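Local coordinates for DUF6836 domain-containing protein (PDB 4PW1), which is of unknown function, its domains belonging to a family not yet characterised, and folds as a nine-stranded antiparallel beta sheet surrounded by alpha-helices, at residues C181-S185 / I197-L201; V54-G60 / L107-Y112; T203-V208 / T232-L236. All blocks are in the same frame, centred on the assembly; numbering follows the deposited sequence.

In the fold
From the N terminus, interaction 2 comes first: residues 54-60, ending helix 44-58, meet strand 106-114 and close a loop that carries strands 74-76, 80-89 and 95-103. Interaction 1 then closes the short link between helices 173-190 and 198-210. Interaction 3 follows, joining helix 198-210 to strand 233-239 across a loop that holds strands 214-218 and 221-227. The three loops lie in series; none nests or crosses another. Interactions 1 and 2 touch, through Leu184 on Leu57 and Asn200 beside Leu107. Interactions 1 and 3 share helix 198-210, while interactions 2 and 3 reach the same sheet with nearest atoms about 6 Å apart.

Interaction 1: C181-S185 / I197-L201; sequences CQMLS and IGDNL
Ile197 and Leu201 pack against the side of the 181-185 helical turn that carries Cys181 and Ser185. Ile197 extends CG1 anti to its backbone N (chi1 -162°), sending CD1 alongside Cys181, 3.9 Å from SG. Its other branch, CG2, lies against the helix backbone, 3.7 Å from Ser185 N, and also meets Leu184 CD2, the two side chains crossing at about a right angle. Leu201 divides its work between its methyls. CD2 presses on Cys181 CB at 3.5 Å, whereas CD1 spans Ser185 CB and the amide of Gln182, whose OE1 is 3.6 Å from that CD1. Gln182 starts out pointing away, but a bend at chi2 (64°) brings its amide back across Leu201, while NE2 bonds Asp186 OD1. No hydrogen bond joins the two segments, so this is apolar packing between consecutive helices, 173-190 and 198-210, in the C-terminal DUF6836 region. Asp195, in the connection, supplies the polar tie: OD2 bonds Ser185 OG, and OD1 takes both Ile197 N and Gly198 N, the former an Asx turn. Ser185 OG lies 3.5 Å from Gly198 CA, where the absence of a side chain lets the two segments come close. On the flank by helix 44-58, Leu184 packs against Phe49 and Ser53.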
loop_
_atom_site.group_PDB
_atom_site.type_symbol
_atom_site.label_atom_id
_atom_site.label_comp_id
_atom_site.label_asym_id
_atom_site.label_seq_id
_atom_site.Cartn_x
_atom_site.Cartn_y
_atom_site.Cartn_z
ATOM N N CYS B 181 -4.644 24.256 8.305
ATOM C CA CYS B 181 -6.001 23.674 8.247
ATOM C C CYS B 181 -7.087 24.616 8.802
ATOM O O CYS B 181 -8.133 24.818 8.169
ATOM C CB CYS B 181 -6.056 22.319 8.961
ATOM S SG CYS B 181 -5.140 20.980 8.106
ATOM N N GLN B 182 -6.810 25.182 9.971
ATOM C CA GLN B 182 -7.690 26.156 10.625
ATOM C C GLN B 182 -7.875 27.406 9.751
ATOM O O GLN B 182 -8.988 27.926 9.618
ATOM C CB GLN B 182 -7.082 26.546 11.988
ATOM C CG GLN B 182 -7.951 27.515 12.815
ATOM C CD GLN B 182 -9.257 26.868 13.192
ATOM O OE1 GLN B 182 -9.259 25.820 13.846
ATOM N NE2 GLN B 182 -10.364 27.391 12.662
HETATM N N MSE B 183 -6.788 27.902 9.153
HETATM C CA MSE B 183 -6.887 29.085 8.288
HETATM C C MSE B 183 -7.768 28.779 7.109
HETATM O O MSE B 183 -8.537 29.623 6.681
HETATM C CB MSE B 183 -5.558 29.577 7.707
HETATM C CG MSE B 183 -4.731 30.293 8.746
HETATM SE SE MSE B 183 -2.931 30.682 8.034
HETATM C CE MSE B 183 -3.565 31.301 6.254
ATOM N N LEU B 184 -7.635 27.589 6.519
ATOM C CA LEU B 184 -8.506 27.234 5.385
ATOM C C LEU B 184 -9.983 27.254 5.764
ATOM O O LEU B 184 -10.824 27.817 5.032
ATOM C CB LEU B 184 -8.123 25.873 4.821
ATOM C CG LEU B 184 -9.013 25.322 3.706
ATOM C CD1 LEU B 184 -9.060 26.260 2.512
ATOM C CD2 LEU B 184 -8.527 23.961 3.300
ATOM N N SER B 185 -10.311 26.624 6.888
ATOM C CA SER B 185 -11.675 26.618 7.370
ATOM C C SER B 185 -12.181 28.062 7.598
ATOM O O SER B 185 -13.282 28.421 7.154
ATOM C CB SER B 185 -11.761 25.819 8.680
ATOM O OG SER B 185 -13.063 25.903 9.240
ATOM N N ILE B 197 -13.441 21.425 5.253
ATOM C CA ILE B 197 -12.440 20.932 6.209
ATOM C C ILE B 197 -12.804 21.106 7.707
ATOM O O ILE B 197 -12.341 20.343 8.561
ATOM C CB ILE B 197 -11.023 21.511 5.919
ATOM C CG1 ILE B 197 -9.995 20.623 6.652
ATOM C CG2 ILE B 197 -10.894 23.002 6.300
ATOM C CD1 ILE B 197 -8.571 20.762 6.181
ATOM N N GLY B 198 -13.637 22.102 8.020
ATOM C CA GLY B 198 -13.938 22.488 9.442
ATOM C C GLY B 198 -14.471 21.372 10.292
ATOM O O GLY B 198 -14.044 21.182 11.448
ATOM N N ASP B 199 -15.337 20.563 9.692
ATOM C CA ASP B 199 -15.906 19.410 10.395
ATOM C C ASP B 199 -14.883 18.335 10.710
ATOM O O ASP B 199 -15.145 17.479 11.580
ATOM C CB ASP B 199 -17.073 18.783 9.605
ATOM C CG ASP B 199 -18.331 19.636 9.614
ATOM O OD1 ASP B 199 -18.340 20.645 10.283
ATOM O OD2 ASP B 199 -19.316 19.299 8.928
ATOM N N ASN B 200 -13.740 18.330 10.000
ATOM C CA ASN B 200 -12.693 17.326 10.220
ATOM C C ASN B 200 -11.544 17.730 11.159
ATOM O O ASN B 200 -10.704 16.885 11.527
ATOM C CB ASN B 200 -12.138 16.871 8.854
ATOM C CG ASN B 200 -13.124 16.026 8.084
ATOM O OD1 ASN B 200 -14.074 15.471 8.665
ATOM N ND2 ASN B 200 -12.906 15.919 6.755
ATOM N N LEU B 201 -11.521 19.010 11.562
ATOM C CA LEU B 201 -10.376 19.571 12.290
ATOM C C LEU B 201 -10.186 18.920 13.650
ATOM O O LEU B 201 -9.059 18.557 14.020
ATOM C CB LEU B 201 -10.498 21.105 12.467
ATOM C CG LEU B 201 -10.527 21.949 11.202
ATOM C CD1 LEU B 201 -10.764 23.415 11.579
ATOM C CD2 LEU B 201 -9.226 21.778 10.443
#

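Interaction 2: V54-G60 / L107-Y112; sequences VRILGGG and LCYFSY
The glycine-rich C-terminal end of helix 44-58 lies almost square across strand 106-114 of the central sheet, and Leu57 and Gly58 rest directly on the rings of Phe110 and Tyr112. The axes of 54-58 and 107-112 approach to 9.0 Å at 80°. Both aromatic side chains hold CG anti to the backbone N (chi1 177° for Phe110, -178° for Tyr112), a torsion that carries each ring out from the strand to meet the helix end. Gly58 has no side chain to stand between, and Tyr112 sets one ring face against Gly58 CA, which sits over the ring centre, 3.5 Å from the centroid, in a CH-pi contact, while Gly58 O is 3.4 Å from Tyr112 CE2. Val54 CG1 approaches the same ring obliquely, 4.2 Å from Tyr112 CE1. Leu57 covers Phe110 from one face, with CB 3.9 Å from the ring centroid and offset toward the rim, and CD1 continuing to the ring's root, 3.9 Å from Phe110 CG. That same CD1 meets Leu107 CD2 at 4.1 Å. The helix finishes in a wider, pi-type turn in which Gly59 N bonds Val54 O at 2.9 Å; Gly59, with positive phi, then leads the chain out of the helix. Arg244 of strand 244-251 bonds Gly58 O through NH2, and Phe248 of that strand packs on Phe110. Tyr96 of strand 95-103 stacks on Tyr112, while Leu184 of helix 173-190 packs on Leu57.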
loop_
_atom_site.group_PDB
_atom_site.type_symbol
_atom_site.label_atom_id
_atom_site.label_comp_id
_atom_site.label_asym_id
_atom_site.label_seq_id
_atom_site.Cartn_x
_atom_site.Cartn_y
_atom_site.Cartn_z
ATOM N N VAL B 54 -5.172 24.717 -2.244
ATOM C CA VAL B 54 -3.873 24.818 -2.895
ATOM C C VAL B 54 -3.061 25.965 -2.289
ATOM O O VAL B 54 -1.900 25.761 -1.871
ATOM C CB VAL B 54 -3.998 24.991 -4.421
ATOM C CG1 VAL B 54 -2.648 25.320 -5.066
ATOM C CG2 VAL B 54 -4.628 23.748 -5.064
ATOM N N ARG B 55 -3.648 27.161 -2.190
ATOM C CA ARG B 55 -2.909 28.300 -1.633
ATOM C C ARG B 55 -2.559 28.172 -0.142
ATOM O O ARG B 55 -1.457 28.532 0.277
ATOM C CB ARG B 55 -3.667 29.621 -1.864
ATOM C CG ARG B 55 -3.706 30.091 -3.316
ATOM C CD ARG B 55 -4.288 31.503 -3.385
ATOM N NE ARG B 55 -5.726 31.453 -3.149
ATOM C CZ ARG B 55 -6.639 31.295 -4.102
ATOM N NH1 ARG B 55 -6.309 31.118 -5.376
ATOM N NH2 ARG B 55 -7.907 31.232 -3.777
ATOM N N ILE B 56 -3.493 27.695 0.660
ATOM C CA ILE B 56 -3.331 27.726 2.119
ATOM C C ILE B 56 -2.664 26.450 2.655
ATOM O O ILE B 56 -1.780 26.522 3.508
ATOM C CB ILE B 56 -4.685 27.975 2.781
ATOM C CG1 ILE B 56 -5.167 29.393 2.441
ATOM C CG2 ILE B 56 -4.592 27.767 4.266
ATOM C CD1 ILE B 56 -6.617 29.651 2.793
ATOM N N LEU B 57 -3.072 25.284 2.173
ATOM C CA LEU B 57 -2.400 24.032 2.599
ATOM C C LEU B 57 -1.097 23.840 1.849
ATOM O O LEU B 57 -0.089 23.435 2.438
ATOM C CB LEU B 57 -3.287 22.787 2.407
ATOM C CG LEU B 57 -4.656 22.825 3.084
ATOM C CD1 LEU B 57 -5.412 21.526 2.902
ATOM C CD2 LEU B 57 -4.518 23.133 4.567
ATOM N N GLY B 58 -1.095 24.135 0.556
ATOM C CA GLY B 58 0.095 23.902 -0.278
ATOM C C GLY B 58 1.078 25.053 -0.154
ATOM O O GLY B 58 2.227 24.886 0.182
ATOM N N GLY B 59 0.596 26.243 -0.423
ATOM C CA GLY B 59 1.370 27.434 -0.216
ATOM C C GLY B 59 1.658 28.190 -1.491
ATOM O O GLY B 59 2.363 29.179 -1.427
ATOM N N GLY B 60 1.123 27.816 -2.653
ATOM C CA GLY B 60 1.518 28.609 -3.836
ATOM C C GLY B 60 0.764 29.932 -3.943
ATOM O O GLY B 60 -0.109 30.221 -3.122
ATOM N N LEU B 107 -13.236 17.012 3.069
ATOM C CA LEU B 107 -11.912 16.831 2.498
ATOM C C LEU B 107 -11.234 15.693 3.220
ATOM O O LEU B 107 -10.966 15.789 4.400
ATOM C CB LEU B 107 -11.058 18.102 2.628
ATOM C CG LEU B 107 -9.652 18.029 2.034
ATOM C CD1 LEU B 107 -9.724 17.892 0.497
ATOM C CD2 LEU B 107 -8.843 19.266 2.379
ATOM N N CYS B 108 -10.964 14.616 2.500
ATOM C CA CYS B 108 -10.354 13.416 3.102
ATOM C C CYS B 108 -8.963 13.123 2.564
ATOM O O CYS B 108 -8.292 12.226 3.043
ATOM C CB CYS B 108 -11.279 12.210 2.890
ATOM S SG CYS B 108 -11.674 11.796 1.178
ATOM N N TYR B 109 -8.544 13.860 1.535
ATOM C CA TYR B 109 -7.238 13.705 0.967
ATOM C C TYR B 109 -6.773 14.994 0.306
ATOM O O TYR B 109 -7.513 15.607 -0.427
ATOM C CB TYR B 109 -7.175 12.515 -0.009
ATOM C CG TYR B 109 -5.771 12.252 -0.509
ATOM C CD1 TYR B 109 -5.168 13.118 -1.436
ATOM C CD2 TYR B 109 -5.022 11.213 -0.009
ATOM C CE1 TYR B 109 -3.873 12.912 -1.848
ATOM C CE2 TYR B 109 -3.708 10.999 -0.410
ATOM C CZ TYR B 109 -3.160 11.834 -1.325
ATOM O OH TYR B 109 -1.887 11.644 -1.707
ATOM N N PHE B 110 -5.546 15.408 0.632
ATOM C CA PHE B 110 -4.859 16.516 -0.016
ATOM C C PHE B 110 -3.365 16.210 -0.100
ATOM O O PHE B 110 -2.788 15.788 0.870
ATOM C CB PHE B 110 -5.034 17.796 0.802
ATOM C CG PHE B 110 -4.290 18.972 0.230
ATOM C CD1 PHE B 110 -2.982 19.232 0.579
ATOM C CD2 PHE B 110 -4.901 19.808 -0.682
ATOM C CE1 PHE B 110 -2.302 20.314 0.038
ATOM C CE2 PHE B 110 -4.218 20.853 -1.253
ATOM C CZ PHE B 110 -2.914 21.113 -0.897
ATOM N N SER B 111 -2.731 16.434 -1.242
ATOM C CA SER B 111 -1.287 16.433 -1.285
ATOM C C SER B 111 -0.784 17.397 -2.364
ATOM O O SER B 111 -1.397 17.545 -3.469
ATOM C CB SER B 111 -0.759 15.004 -1.530
ATOM O OG SER B 111 -1.004 14.643 -2.880
ATOM N N TYR B 112 0.343 18.028 -2.044
ATOM C CA TYR B 112 0.980 19.060 -2.834
ATOM C C TYR B 112 2.463 18.717 -2.923
ATOM O O TYR B 112 3.214 18.947 -1.984
ATOM C CB TYR B 112 0.775 20.370 -2.093
ATOM C CG TYR B 112 1.301 21.633 -2.716
ATOM C CD1 TYR B 112 0.576 22.305 -3.688
ATOM C CD2 TYR B 112 2.465 22.212 -2.251
ATOM C CE1 TYR B 112 1.035 23.508 -4.216
ATOM C CE2 TYR B 112 2.935 23.417 -2.767
ATOM C CZ TYR B 112 2.202 24.074 -3.738
ATOM O OH TYR B 112 2.657 25.249 -4.233
#

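Interaction 3: T203-V208 / T232-L236; sequences TIWELV and TSMVL
Ser233 OG is gripped by the second subunit, through a hydrogen bond with Ser22 OG of that chain and weaker ones with its Gly23 N and Asn21 OD1, while Ser233 C comes only within 4.4 Å of Leu207 CD1. The alternation of the strand thus gives one face to the dimer partner and turns Met234 and Leu236 toward helix 198-210; Thr232, just before the strand, is also directed to the helix. Met234, a selenomethionine, is the main apolar link. Its extended chain carries SE to 3.5 Å from Ile204 CG2, and the bend at chi3 (77°) turns CE to rest against Leu207 CB, at 3.7 Å, and Val208 CG2, at 3.6 Å. Leu207 CD1 bridges two residues, 3.8 Å from both Met234 CB and Thr232 CG2. At the margins, Thr203 CG2 meets Thr232 CG2 at 4.0 Å, and Val208 CG2 meets Leu236 CD1 with the side chains at about a right angle. Helix and strand cross nearly perpendicularly, at 85°, their axes 9.1 Å apart. The C-terminal Tyr252 bonds Thr203 OG1 through OH and Thr232 OG1 through OXT. Leu250 of strand 244-251 packs beside Leu207 and Met234, and Phe178 of helix 173-190 covers Ile204 and Val208.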
loop_
_atom_site.group_PDB
_atom_site.type_symbol
_atom_site.label_atom_id
_atom_site.label_comp_id
_atom_site.label_asym_id
_atom_site.label_seq_id
_atom_site.Cartn_x
_atom_site.Cartn_y
_atom_site.Cartn_z
ATOM N N THR B 203 -11.151 15.939 14.594
ATOM C CA THR B 203 -10.734 14.545 14.447
ATOM C C THR B 203 -9.237 14.450 14.123
ATOM O O THR B 203 -8.525 13.624 14.668
ATOM C CB THR B 203 -11.528 13.853 13.335
ATOM O OG1 THR B 203 -12.891 13.846 13.699
ATOM C CG2 THR B 203 -11.077 12.397 13.116
ATOM N N ILE B 204 -8.764 15.327 13.262
ATOM C CA ILE B 204 -7.363 15.309 12.887
ATOM C C ILE B 204 -6.484 15.590 14.109
ATOM O O ILE B 204 -5.506 14.872 14.387
ATOM C CB ILE B 204 -7.106 16.334 11.740
ATOM C CG1 ILE B 204 -7.819 15.874 10.460
ATOM C CG2 ILE B 204 -5.639 16.473 11.468
ATOM C CD1 ILE B 204 -7.944 16.978 9.420
ATOM N N TRP B 205 -6.850 16.629 14.855
ATOM C CA TRP B 205 -6.122 16.981 16.044
ATOM C C TRP B 205 -6.130 15.864 17.066
ATOM O O TRP B 205 -5.076 15.511 17.635
ATOM C CB TRP B 205 -6.754 18.258 16.592
ATOM C CG TRP B 205 -6.201 18.822 17.804
ATOM C CD1 TRP B 205 -5.122 19.662 17.908
ATOM C CD2 TRP B 205 -6.687 18.618 19.120
ATOM N NE1 TRP B 205 -4.940 20.027 19.228
ATOM C CE2 TRP B 205 -5.884 19.391 19.989
ATOM C CE3 TRP B 205 -7.765 17.907 19.660
ATOM C CZ2 TRP B 205 -6.145 19.467 21.359
ATOM C CZ3 TRP B 205 -7.974 17.934 21.037
ATOM C CH2 TRP B 205 -7.174 18.711 21.862
ATOM N N GLU B 206 -7.316 15.310 17.320
ATOM C CA GLU B 206 -7.466 14.274 18.320
ATOM C C GLU B 206 -6.669 12.991 17.963
ATOM O O GLU B 206 -6.105 12.339 18.843
ATOM C CB GLU B 206 -8.932 13.908 18.533
ATOM C CG GLU B 206 -9.161 12.935 19.680
ATOM C CD GLU B 206 -10.581 12.428 19.724
ATOM O OE1 GLU B 206 -10.896 11.705 18.767
ATOM O OE2 GLU B 206 -11.387 12.760 20.666
ATOM N N LEU B 207 -6.642 12.622 16.696
ATOM C CA LEU B 207 -5.850 11.470 16.320
ATOM C C LEU B 207 -4.379 11.655 16.617
ATOM O O LEU B 207 -3.735 10.754 17.208
ATOM C CB LEU B 207 -5.977 11.187 14.853
ATOM C CG LEU B 207 -7.265 10.476 14.517
ATOM C CD1 LEU B 207 -7.460 10.568 13.013
ATOM C CD2 LEU B 207 -7.238 9.049 15.031
ATOM N N VAL B 208 -3.843 12.822 16.283
ATOM C CA VAL B 208 -2.434 13.050 16.552
ATOM C C VAL B 208 -2.180 13.081 18.068
ATOM O O VAL B 208 -1.125 12.647 18.568
ATOM C CB VAL B 208 -1.931 14.327 15.863
ATOM C CG1 VAL B 208 -0.477 14.606 16.216
ATOM C CG2 VAL B 208 -2.052 14.176 14.385
ATOM N N THR B 232 -11.162 4.733 12.677
ATOM C CA THR B 232 -10.684 6.015 12.107
ATOM C C THR B 232 -9.163 6.032 11.992
ATOM O O THR B 232 -8.462 5.656 12.922
ATOM C CB THR B 232 -11.119 7.199 12.955
ATOM O OG1 THR B 232 -12.528 7.222 12.994
ATOM C CG2 THR B 232 -10.605 8.529 12.365
ATOM N N SER B 233 -8.638 6.436 10.855
ATOM C CA SER B 233 -7.207 6.515 10.744
ATOM C C SER B 233 -6.785 7.642 9.823
ATOM O O SER B 233 -7.554 8.125 8.978
ATOM C CB SER B 233 -6.636 5.143 10.295
ATOM O OG SER B 233 -6.948 4.897 8.954
HETATM N N MSE B 234 -5.542 8.054 9.985
HETATM C CA MSE B 234 -5.016 9.112 9.169
HETATM C C MSE B 234 -3.571 8.910 8.891
HETATM O O MSE B 234 -2.863 8.234 9.640
HETATM C CB MSE B 234 -5.338 10.415 9.887
HETATM C CG MSE B 234 -4.401 11.513 9.473
HETATM SE SE MSE B 234 -4.931 13.216 10.342
HETATM C CE MSE B 234 -4.199 12.628 11.902
ATOM N N VAL B 235 -3.130 9.478 7.771
ATOM C CA VAL B 235 -1.736 9.583 7.441
ATOM C C VAL B 235 -1.421 11.021 7.133
ATOM O O VAL B 235 -2.155 11.687 6.403
ATOM C CB VAL B 235 -1.400 8.716 6.215
ATOM C CG1 VAL B 235 0.047 8.879 5.849
ATOM C CG2 VAL B 235 -1.724 7.284 6.487
ATOM N N LEU B 236 -0.389 11.532 7.793
ATOM C CA LEU B 236 0.183 12.821 7.458
ATOM C C LEU B 236 1.419 12.574 6.610
ATOM O O LEU B 236 2.251 11.785 6.975
ATOM C CB LEU B 236 0.549 13.577 8.728
ATOM C CG LEU B 236 -0.638 14.043 9.548
ATOM C CD1 LEU B 236 -0.174 14.623 10.883
ATOM C CD2 LEU B 236 -1.412 15.101 8.773
#